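Local atomic coordinates of endoglucanase EG-II (Hypocrea jecorina, PDB entry 3QR3), a protein that catalyses the hydrolysis of internal beta-1,4-glucosidic bonds in cellulose, as a fungal endoglucanase with a TIM-barrel catalytic domain of glycoside hydrolase family 5. Residues A189-I193 with G240-L245; Q255-T261 with D285-V291. One frame throughout, in Å; residues are numbered along the deposited sequence.

Interaction 1 of 2, residues A189-I193 with G240-L245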
loop_
_atom_site.group_PDB
_atom_site.type_symbol
_atom_site.label_atom_id
_atom_site.label_comp_id
_atom_site.label_asym_id
_atom_site.label_seq_id
_atom_site.Cartn_x
_atom_site.Cartn_y
_atom_site.Cartn_z
ATOM N N ALA A 189 12.772 2.419 -0.287
ATOM C CA ALA A 189 13.545 1.329 -0.858
ATOM C C ALA A 189 15.039 1.647 -0.795
ATOM O O ALA A 189 15.870 0.749 -0.724
ATOM C CB ALA A 189 13.098 1.062 -2.317
ATOM N N GLY A 190 15.375 2.932 -0.833
ATOM C CA GLY A 190 16.770 3.349 -0.794
ATOM C C GLY A 190 17.452 3.140 0.550
ATOM O O GLY A 190 18.662 2.918 0.614
ATOM N N ALA A 191 16.681 3.201 1.630
ATOM C CA ALA A 191 17.241 3.104 2.979
ATOM C C ALA A 191 16.964 1.749 3.625
ATOM O O ALA A 191 17.405 1.491 4.743
ATOM C CB ALA A 191 16.681 4.214 3.864
ATOM N N PHE A 192 16.226 0.899 2.917
ATOM C CA PHE A 192 15.686 -0.324 3.501
ATOM C C PHE A 192 16.767 -1.227 4.101
ATOM O O PHE A 192 16.590 -1.782 5.187
ATOM C CB PHE A 192 14.837 -1.079 2.471
ATOM C CG PHE A 192 14.141 -2.287 3.026
ATOM C CD1 PHE A 192 13.117 -2.152 3.947
ATOM C CD2 PHE A 192 14.504 -3.558 2.618
ATOM C CE1 PHE A 192 12.476 -3.263 4.460
ATOM C CE2 PHE A 192 13.866 -4.676 3.125
ATOM C CZ PHE A 192 12.851 -4.528 4.046
ATOM N N ILE A 193 17.892 -1.362 3.412
ATOM C CA ILE A 193 18.975 -2.201 3.926
ATOM C C ILE A 193 19.869 -1.411 4.875
ATOM O O ILE A 193 20.143 -1.843 5.996
ATOM C CB ILE A 193 19.822 -2.799 2.780
ATOM C CG1 ILE A 193 18.954 -3.715 1.919
ATOM C CG2 ILE A 193 21.033 -3.555 3.330
ATOM C CD1 ILE A 193 19.513 -3.954 0.521
ATOM N N GLY A 240 20.512 3.736 -7.067
ATOM C CA GLY A 240 20.413 4.120 -5.673
ATOM C C GLY A 240 19.554 3.220 -4.804
ATOM O O GLY A 240 19.734 3.183 -3.590
ATOM N N ALA A 241 18.623 2.486 -5.403
ATOM C CA ALA A 241 17.719 1.683 -4.592
ATOM C C ALA A 241 17.479 0.270 -5.110
ATOM O O ALA A 241 17.742 -0.707 -4.414
ATOM C CB ALA A 241 16.402 2.410 -4.404
ATOM N N PHE A 242 16.968 0.153 -6.330
ATOM C CA PHE A 242 16.422 -1.133 -6.744
ATOM C C PHE A 242 17.448 -2.180 -7.195
ATOM O O PHE A 242 17.178 -3.369 -7.114
ATOM C CB PHE A 242 15.312 -0.938 -7.774
ATOM C CG PHE A 242 14.098 -0.233 -7.215
ATOM C CD1 PHE A 242 13.340 -0.829 -6.213
ATOM C CD2 PHE A 242 13.728 1.026 -7.675
ATOM C CE1 PHE A 242 12.226 -0.189 -5.679
ATOM C CE2 PHE A 242 12.609 1.680 -7.153
ATOM C CZ PHE A 242 11.855 1.066 -6.154
ATOM N N SER A 243 18.613 -1.747 -7.665
ATOM C CA SER A 243 19.676 -2.703 -7.993
ATOM C C SER A 243 20.253 -3.349 -6.720
ATOM O O SER A 243 20.243 -4.578 -6.591
ATOM C CB SER A 243 20.777 -2.066 -8.862
ATOM O OG SER A 243 21.808 -3.015 -9.151
ATOM N N PRO A 244 20.735 -2.531 -5.765
ATOM C CA PRO A 244 21.233 -3.100 -4.503
ATOM C C PRO A 244 20.165 -3.931 -3.799
ATOM O O PRO A 244 20.480 -4.948 -3.182
ATOM C CB PRO A 244 21.550 -1.871 -3.653
ATOM C CG PRO A 244 21.706 -0.753 -4.608
ATOM C CD PRO A 244 20.891 -1.070 -5.821
ATOM N N LEU A 245 18.908 -3.503 -3.868
ATOM C CA LEU A 245 17.849 -4.258 -3.204
ATOM C C LEU A 245 17.626 -5.608 -3.891
ATOM O O LEU A 245 17.490 -6.631 -3.229
ATOM C CB LEU A 245 16.545 -3.451 -3.146
ATOM C CG LEU A 245 15.362 -4.118 -2.441
ATOM C CD1 LEU A 245 15.760 -4.629 -1.045
ATOM C CD2 LEU A 245 14.198 -3.140 -2.343
HETATM O O HOH W 1 18.260 -0.541 -1.769
HETATM O O HOH W 2 21.091 2.189 -1.353
#
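Gly-190 and Ala-241 bring the two backbones closest, their CA atoms 4.3 Å apart, where the loop 189-193 bends past the first turns of helix 238-251; the helix has a wider pi-type turn at 240-242, and Pro-244 lacks the N-H that would bond back to the turn before. Ala-241 CB presses on the bare backbone of Gly-190, 3.7 Å from its CA. Ala-189 fits among three helix residues: its CB lies 3.7 Å from Phe-242 CE1, meeting the ring obliquely, and also touches Ala-241 CB and Leu-245 CD2. With chi1 at -179°, Leu-245 CG lies opposite the backbone N, which carries its two methyls toward the loop; CD1 touches both Phe-192 CD2, at 4.0 Å, and Ile-193 CD1, at 4.1 Å. The Ile-193 methyl also lies over the backbone at Pro-244 O and Leu-245 CA. Polar atoms meet through water: one molecule donates to Ala-189 O (2.9 Å) and Ala-241 O (2.7 Å), and a second donates to Gly-190 O and Gly-240 O, so four carbonyls are bridged in two pairs. Phe-192 also packs against helix 197-201 and meets the Phe-216 ring. Such apolar and water-mediated packing joins the loop after strand 179-182 to a neighbouring outer helix of a TIM barrel.

Interaction 2 of 2, residues Q255-T261 with D285-V291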
loop_
_atom_site.group_PDB
_atom_site.type_symbol
_atom_site.label_atom_id
_atom_site.label_comp_id
_atom_site.label_asym_id
_atom_site.label_seq_id
_atom_site.Cartn_x
_atom_site.Cartn_y
_atom_site.Cartn_z
ATOM N N GLN A 255 11.431 -11.722 -1.291
ATOM C CA GLN A 255 10.764 -10.897 -2.297
ATOM C C GLN A 255 10.248 -9.609 -1.680
ATOM O O GLN A 255 10.017 -9.551 -0.467
ATOM C CB GLN A 255 9.589 -11.664 -2.907
ATOM C CG GLN A 255 10.021 -12.765 -3.860
ATOM C CD GLN A 255 8.856 -13.596 -4.333
ATOM O OE1 GLN A 255 7.991 -13.981 -3.550
ATOM N NE2 GLN A 255 8.832 -13.885 -5.617
ATOM N N ALA A 256 10.071 -8.589 -2.520
ATOM C CA ALA A 256 9.550 -7.295 -2.090
ATOM C C ALA A 256 8.485 -6.813 -3.066
ATOM O O ALA A 256 8.453 -7.229 -4.225
ATOM C CB ALA A 256 10.669 -6.275 -2.014
ATOM N N ILE A 257 7.615 -5.938 -2.586
ATOM C CA ILE A 257 6.647 -5.272 -3.438
ATOM C C ILE A 257 6.774 -3.772 -3.211
ATOM O O ILE A 257 6.973 -3.325 -2.084
ATOM C CB ILE A 257 5.204 -5.719 -3.125
ATOM C CG1 ILE A 257 4.219 -5.001 -4.051
ATOM C CG2 ILE A 257 4.867 -5.463 -1.653
ATOM C CD1 ILE A 257 2.914 -5.738 -4.253
ATOM N N LEU A 258 6.687 -3.008 -4.292
ATOM C CA LEU A 258 6.722 -1.555 -4.237
ATOM C C LEU A 258 5.274 -1.068 -4.187
ATOM O O LEU A 258 4.602 -1.014 -5.223
ATOM C CB LEU A 258 7.410 -1.017 -5.497
ATOM C CG LEU A 258 7.538 0.487 -5.722
ATOM C CD1 LEU A 258 8.359 1.140 -4.625
ATOM C CD2 LEU A 258 8.162 0.756 -7.088
ATOM N N THR A 259 4.793 -0.734 -2.990
ATOM C CA THR A 259 3.378 -0.402 -2.801
ATOM C C THR A 259 3.047 1.070 -2.995
ATOM O O THR A 259 1.873 1.443 -3.006
ATOM C CB THR A 259 2.875 -0.815 -1.419
ATOM O OG1 THR A 259 3.770 -0.306 -0.420
ATOM C CG2 THR A 259 2.805 -2.325 -1.319
ATOM N N GLU A 260 4.070 1.909 -3.128
ATOM C CA GLU A 260 3.842 3.298 -3.521
ATOM C C GLU A 260 4.959 3.803 -4.412
ATOM O O GLU A 260 6.137 3.735 -4.058
ATOM C CB GLU A 260 3.717 4.224 -2.302
ATOM C CG GLU A 260 2.343 4.233 -1.652
ATOM C CD GLU A 260 2.186 5.336 -0.616
ATOM O OE1 GLU A 260 2.868 6.381 -0.736
ATOM O OE2 GLU A 260 1.366 5.160 0.314
ATOM N N THR A 261 4.578 4.305 -5.575
ATOM C CA THR A 261 5.514 4.983 -6.448
ATOM C C THR A 261 4.681 5.852 -7.371
ATOM O O THR A 261 3.498 5.587 -7.567
ATOM C CB THR A 261 6.417 3.993 -7.228
ATOM O OG1 THR A 261 7.462 4.717 -7.886
ATOM C CG2 THR A 261 5.629 3.189 -8.262
ATOM N N ASP A 285 11.832 -11.991 -10.377
ATOM C CA ASP A 285 12.032 -13.088 -9.433
ATOM C C ASP A 285 12.020 -12.567 -7.989
ATOM O O ASP A 285 11.546 -13.242 -7.081
ATOM C CB ASP A 285 13.320 -13.877 -9.735
ATOM C CG ASP A 285 14.581 -13.035 -9.603
ATOM O OD1 ASP A 285 14.590 -11.873 -10.056
ATOM O OD2 ASP A 285 15.578 -13.552 -9.058
ATOM N N VAL A 286 12.537 -11.360 -7.785
ATOM C CA VAL A 286 12.554 -10.762 -6.444
ATOM C C VAL A 286 11.493 -9.671 -6.233
ATOM O O VAL A 286 11.070 -9.411 -5.101
ATOM C CB VAL A 286 13.959 -10.222 -6.084
ATOM C CG1 VAL A 286 14.982 -11.363 -6.116
ATOM C CG2 VAL A 286 14.372 -9.117 -7.043
ATOM N N TYR A 287 11.061 -9.022 -7.309
ATOM C CA TYR A 287 9.984 -8.035 -7.177
ATOM C C TYR A 287 8.636 -8.638 -7.568
ATOM O O TYR A 287 8.478 -9.155 -8.674
ATOM C CB TYR A 287 10.285 -6.766 -7.978
ATOM C CG TYR A 287 11.495 -6.030 -7.461
ATOM C CD1 TYR A 287 11.512 -5.518 -6.170
ATOM C CD2 TYR A 287 12.627 -5.862 -8.248
ATOM C CE1 TYR A 287 12.612 -4.852 -5.676
ATOM C CE2 TYR A 287 13.745 -5.199 -7.759
ATOM C CZ TYR A 287 13.727 -4.701 -6.465
ATOM O OH TYR A 287 14.818 -4.034 -5.959
ATOM N N LEU A 288 7.677 -8.581 -6.646
ATOM C CA LEU A 288 6.354 -9.168 -6.859
ATOM C C LEU A 288 5.399 -8.217 -7.564
ATOM O O LEU A 288 4.405 -8.641 -8.143
ATOM C CB LEU A 288 5.728 -9.601 -5.527
ATOM C CG LEU A 288 5.945 -11.056 -5.124
ATOM C CD1 LEU A 288 5.295 -11.341 -3.769
ATOM C CD2 LEU A 288 5.390 -11.981 -6.189
ATOM N N GLY A 289 5.688 -6.921 -7.502
ATOM C CA GLY A 289 4.814 -5.963 -8.146
ATOM C C GLY A 289 5.104 -4.509 -7.848
ATOM O O GLY A 289 5.998 -4.177 -7.066
ATOM N N TYR A 290 4.350 -3.636 -8.504
ATOM C CA TYR A 290 4.420 -2.200 -8.252
ATOM C C TYR A 290 3.011 -1.631 -8.189
ATOM O O TYR A 290 2.106 -2.114 -8.878
ATOM C CB TYR A 290 5.230 -1.474 -9.335
ATOM C CG TYR A 290 4.658 -1.592 -10.734
ATOM C CD1 TYR A 290 3.651 -0.738 -11.179
ATOM C CD2 TYR A 290 5.139 -2.553 -11.614
ATOM C CE1 TYR A 290 3.132 -0.850 -12.474
ATOM C CE2 TYR A 290 4.634 -2.675 -12.896
ATOM C CZ TYR A 290 3.635 -1.826 -13.326
ATOM O OH TYR A 290 3.152 -1.968 -14.611
ATOM N N VAL A 291 2.829 -0.608 -7.359
ATOM C CA VAL A 291 1.526 0.034 -7.197
ATOM C C VAL A 291 1.664 1.555 -7.257
ATOM O O VAL A 291 2.344 2.155 -6.433
ATOM C CB VAL A 291 0.862 -0.358 -5.856
ATOM C CG1 VAL A 291 -0.594 0.100 -5.825
ATOM C CG2 VAL A 291 0.946 -1.870 -5.634
#
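Val-291, Gln-255 and Leu-288 give up the most surface where strands 256-261 and 287-291 run side by side, their axes 4.7 Å apart and 3° from parallel. Val-291 N donates to Leu-258 O at 2.8 Å, though clearly bent at the hydrogen, while its CB rests 3.5 Å from Thr-259 O. CG2, anti to the carbonyl carbon, comes near Leu-258 O and Thr-259 CA. These are neighbouring strands of the parallel beta barrel, joined through helix 267-281 in a beta-alpha-beta crossover. At the other end, Leu-288 N bonds nearly straight to Ala-256 O (2.9 Å), and Ala-256 N in turn donates to Val-286 O. The leucine's isobutyl group crosses the Gln-255 side chain at about a right angle, CD1 lying 3.8 Å from OE1. Gln-255 stretches beyond CG so that NE2 reaches Asp-285 O at 3.2 Å; the acceptor lies near the amide plane, but the donor stands 38° above the carbonyl plane. Shortening Gln-255 to an alanine would probably leave Asp-285 O without this amide donor and one flank of Leu-288 without its neighbour. The carboxylate of Asp-285 is turned elsewhere, in a salt bridge with Arg-250.

Interaction 1 lies toward the outside of the fold, its centre about 18 Å from the centre of the chain, and is only partly buried; interaction 2, whose centre is about 10 Å from that point, belongs to the barrel wall and is buried. The first relies on methyl and ring packing with bridging waters, the second on direct backbone hydrogen bonds between strands. Helix 238-251 leads along the chain into strand 256-261, so the contacts use consecutive elements, an outer helix and the barrel strand after it. The contacts also touch: Tyr-287 OH lies 2.7 Å from Phe-242 O, a probable hydrogen bond, and Phe-242 CZ packs 3.8 Å from Leu-258 CD1, tying the helix to both strands.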